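Carbohydrate binding protein, putative, cbp2D (Cellvibrio japonicus, PDB 7B21) probably carries electrons through the covalently bound heme c of this domain, the X183 c-type cytochrome piece of a larger, probably polysaccharide-binding protein. Local coordinates at residues Asn12-Gln17 and Glu83-Thr88. Numbering follows the deposited sequence. Where two conformers were deposited one is given.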
ATOM      1  N   ASN A  12      -6.525  -3.800  -7.937  1.00  9.46           N
ATOM      2  CA  ASN A  12      -6.100  -5.102  -8.479  0.50 10.31           C
ATOM      3  C   ASN A  12      -4.679  -5.427  -8.022  1.00  9.15           C
ATOM      4  O   ASN A  12      -4.393  -6.569  -7.600  1.00  9.73           O
ATOM      5  CB  ASN A  12      -6.138  -5.091 -10.002  0.50 12.82           C
ATOM      6  CG  ASN A  12      -5.591  -6.390 -10.529  0.50 15.44           C
ATOM      7  OD1 ASN A  12      -6.133  -7.434 -10.199  0.50 17.00           O
ATOM      8  ND2 ASN A  12      -4.505  -6.320 -11.291  0.50 19.88           N
ATOM      9  N   LEU A  13      -3.785  -4.454  -8.141  1.00  8.63           N
ATOM     10  CA  LEU A  13      -2.376  -4.677  -7.741  1.00  8.61           C
ATOM     11  C   LEU A  13      -2.267  -4.974  -6.246  1.00  7.62           C
ATOM     12  O   LEU A  13      -1.355  -5.701  -5.841  1.00  8.02           O
ATOM     13  CB  LEU A  13      -1.549  -3.445  -8.108  1.00  8.65           C
ATOM     14  CG  LEU A  13      -1.337  -3.242  -9.600  1.00  9.72           C
ATOM     15  CD1 LEU A  13      -0.913  -1.808  -9.888  1.00 11.88           C
ATOM     16  CD2 LEU A  13      -0.289  -4.231 -10.124  1.00 12.62           C
ATOM     17  N   TRP A  14      -3.169  -4.461  -5.448  1.00  7.59           N
ATOM     18  CA  TRP A  14      -3.216  -4.758  -4.028  1.00  7.23           C
ATOM     19  C   TRP A  14      -3.210  -6.269  -3.813  1.00  7.28           C
ATOM     20  O   TRP A  14      -2.619  -6.776  -2.837  1.00  7.63           O
ATOM     21  CB  TRP A  14      -4.479  -4.121  -3.461  1.00  7.13           C
ATOM     22  CG  TRP A  14      -4.692  -4.414  -2.028  1.00  7.03           C
ATOM     23  CD1 TRP A  14      -5.529  -5.349  -1.497  1.00  7.62           C
ATOM     24  CD2 TRP A  14      -3.963  -3.853  -0.922  1.00  6.51           C
ATOM     25  NE1 TRP A  14      -5.368  -5.402  -0.140  1.00  6.85           N
ATOM     26  CE2 TRP A  14      -4.426  -4.485   0.230  1.00  6.00           C
ATOM     27  CE3 TRP A  14      -2.998  -2.847  -0.814  1.00  7.61           C
ATOM     28  CZ2 TRP A  14      -3.900  -4.185   1.478  1.00  7.30           C
ATOM     29  CZ3 TRP A  14      -2.486  -2.542   0.423  1.00  7.53           C
ATOM     30  CH2 TRP A  14      -2.908  -3.242   1.549  1.00  7.70           C
ATOM     31  N   ASN A  15      -3.954  -6.982  -4.666  1.00  8.11           N
ATOM     32  CA  ASN A  15      -4.005  -8.445  -4.597  1.00  8.79           C
ATOM     33  C   ASN A  15      -2.802  -9.073  -5.301  1.00  8.66           C
ATOM     34  O   ASN A  15      -2.154  -9.948  -4.717  1.00  9.80           O
ATOM     35  CB  ASN A  15      -5.307  -8.934  -5.203  1.00 10.00           C
ATOM     36  CG  ASN A  15      -6.520  -8.416  -4.475  1.00 10.88           C
ATOM     37  OD1 ASN A  15      -7.484  -7.900  -5.084  1.00 17.30           O
ATOM     38  ND2 ASN A  15      -6.507  -8.546  -3.199  1.00 10.57           N
ATOM     39  N   THR A  16      -2.541  -8.697  -6.540  1.00  9.52           N
ATOM     40  CA  THR A  16      -1.526  -9.413  -7.317  1.00 10.70           C
ATOM     41  C   THR A  16      -0.118  -9.198  -6.774  1.00  9.45           C
ATOM     42  O   THR A  16       0.731 -10.040  -6.975  1.00 11.56           O
ATOM     43  CB  THR A  16      -1.619  -9.081  -8.807  1.00 12.16           C
ATOM     44  OG1 THR A  16      -1.279  -7.707  -8.985  1.00 11.69           O
ATOM     45  CG2 THR A  16      -2.984  -9.403  -9.402  1.00 13.45           C
ATOM     46  N   GLN A  17       0.112  -8.075  -6.103  1.00  8.14           N
ATOM     47  CA  GLN A  17       1.425  -7.799  -5.481  1.00  8.50           C
ATOM     48  C   GLN A  17       1.495  -8.285  -4.041  1.00  7.90           C
ATOM     49  O   GLN A  17       2.489  -8.012  -3.381  1.00  8.42           O
ATOM     50  CB  GLN A  17       1.743  -6.329  -5.600  1.00  9.66           C
ATOM     51  CG  GLN A  17       1.698  -5.825  -7.047  1.00 14.35           C
ATOM     52  CD  GLN A  17       2.333  -6.652  -8.148  1.00 19.54           C
ATOM     53  OE1 GLN A  17       3.533  -6.687  -8.219  1.00 25.02           O
ATOM     54  NE2 GLN A  17       1.535  -7.347  -8.974  1.00 21.26           N
ATOM     55  N   GLU A  83      -0.939   3.466  -4.055  1.00  6.20           N
ATOM     56  CA  GLU A  83      -1.140   4.678  -3.246  1.00  6.26           C
ATOM     57  C   GLU A  83      -2.542   5.228  -3.461  1.00  6.07           C
ATOM     58  O   GLU A  83      -3.255   5.538  -2.508  1.00  7.12           O
ATOM     59  CB  GLU A  83      -0.068   5.708  -3.587  1.00  6.41           C
ATOM     60  CG  GLU A  83      -0.315   7.068  -2.965  1.00  6.93           C
ATOM     61  CD  GLU A  83       0.708   8.102  -3.436  1.00  7.39           C
ATOM     62  OE1 GLU A  83       0.672   8.425  -4.654  1.00  8.10           O
ATOM     63  OE2 GLU A  83       1.537   8.556  -2.639  1.00  7.51           O
ATOM     64  N   ALA A  84      -2.908   5.405  -4.732  1.00  6.78           N
ATOM     65  CA  ALA A  84      -4.229   5.993  -5.032  1.00  7.21           C
ATOM     66  C   ALA A  84      -5.337   5.119  -4.423  1.00  7.09           C
ATOM     67  O   ALA A  84      -6.318   5.642  -3.875  1.00  8.16           O
ATOM     68  CB  ALA A  84      -4.397   6.160  -6.523  1.00  8.04           C
ATOM     69  N   PHE A  85      -5.215   3.818  -4.541  1.00  7.19           N
ATOM     70  CA  PHE A  85      -6.201   2.905  -3.968  1.00  7.21           C
ATOM     71  C   PHE A  85      -6.290   3.070  -2.444  1.00  6.69           C
ATOM     72  O   PHE A  85      -7.406   3.214  -1.903  1.00  8.01           O
ATOM     73  CB  PHE A  85      -5.849   1.467  -4.349  1.00  7.49           C
ATOM     74  CG  PHE A  85      -6.707   0.425  -3.676  1.00  7.58           C
ATOM     75  CD1 PHE A  85      -8.088   0.430  -3.806  1.00  9.09           C
ATOM     76  CD2 PHE A  85      -6.150  -0.603  -2.967  1.00  7.90           C
ATOM     77  CE1 PHE A  85      -8.862  -0.549  -3.225  1.00  9.97           C
ATOM     78  CE2 PHE A  85      -6.918  -1.598  -2.378  1.00  8.73           C
ATOM     79  CZ  PHE A  85      -8.278  -1.576  -2.522  1.00  9.45           C
ATOM     80  N   ILE A  86      -5.173   3.048  -1.766  1.00  6.56           N
ATOM     81  CA  ILE A  86      -5.177   3.197  -0.292  1.00  6.87           C
ATOM     82  C   ILE A  86      -5.825   4.520   0.107  1.00  7.24           C
ATOM     83  O   ILE A  86      -6.566   4.572   1.103  1.00  8.28           O
ATOM     84  CB  ILE A  86      -3.743   3.078   0.238  1.00  6.97           C
ATOM     85  CG1 ILE A  86      -3.221   1.656   0.061  1.00  6.70           C
ATOM     86  CG2 ILE A  86      -3.678   3.515   1.688  1.00  7.26           C
ATOM     87  CD1 ILE A  86      -1.751   1.527   0.301  1.00  7.15           C
ATOM     88  N   ARG A  87      -5.601   5.590  -0.661  1.00  7.33           N
ATOM     89  CA  ARG A  87      -6.188   6.897  -0.284  1.00  8.06           C
ATOM     90  C   ARG A  87      -7.703   6.934  -0.496  1.00  9.56           C
ATOM     91  O   ARG A  87      -8.335   7.905  -0.080  1.00 13.89           O
ATOM     92  CB  ARG A  87      -5.517   8.006  -1.070  1.00  8.65           C
ATOM     93  CG  ARG A  87      -4.053   8.176  -0.741  1.00  8.28           C
ATOM     94  CD  ARG A  87      -3.757   8.337   0.710  1.00  8.44           C
ATOM     95  NE  ARG A  87      -2.414   8.843   0.900  1.00  7.94           N
ATOM     96  CZ  ARG A  87      -1.892   9.092   2.103  1.00  8.01           C
ATOM     97  NH1 ARG A  87      -2.535   8.751   3.215  1.00  9.38           N
ATOM     98  NH2 ARG A  87      -0.702   9.661   2.184  1.00  8.94           N
ATOM     99  N   THR A  88      -8.292   5.950  -1.141  1.00  9.17           N
ATOM    100  CA  THR A  88      -9.756   5.824  -1.203  1.00  9.90           C
ATOM    101  C   THR A  88     -10.352   5.160   0.044  1.00 10.47           C
ATOM    102  O   THR A  88     -11.572   5.225   0.235  1.00 11.19           O
ATOM    103  CB  THR A  88     -10.282   5.040  -2.413  1.00 10.72           C
ATOM    104  OG1 THR A  88      -9.980   3.658  -2.302  1.00 11.63           O
ATOM    105  CG2 THR A  88      -9.733   5.590  -3.712  1.00 12.42           C
TER
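Trp14 of the N-terminal helix 7-16 meets Phe85 and Ile86 of the C-terminal helix 76-86 in the helix pairing characteristic of the cytochrome c fold, and Trp14 is part of the heme c pocket. Trp14 and Phe85 have the closest CA atoms, 8.2 Å apart, and their side chains, both pointing toward the other helix, fill the gap. Phe85 CG is anti to the backbone N (chi1 173°), which sends the ring across to the base of the indole, where Phe85 CE2 comes 3.6 Å from Trp14 CG. Trp14 CG lies at the edge of the phenyl ring, near its plane; the two ring planes are inclined at 59°, an oblique pairing with the centroid of the five-membered ring 5.4 Å from that of Phe85. Farther along the indole, Ile86 reaches Trp14 CZ3 with its CD1 at 4.1 Å. Trp89 adds edge-to-face contacts to both Trp14 and Phe85. The one polar atom of the indole, NE1, donates to Gly24 O, while the side chain of Trp14 also touches Cys19, the axial ligand His23 and the heme itself. No hydrogen bond joins the two segments: apolar contact alone links them, and through Trp14 it continues directly to the heme.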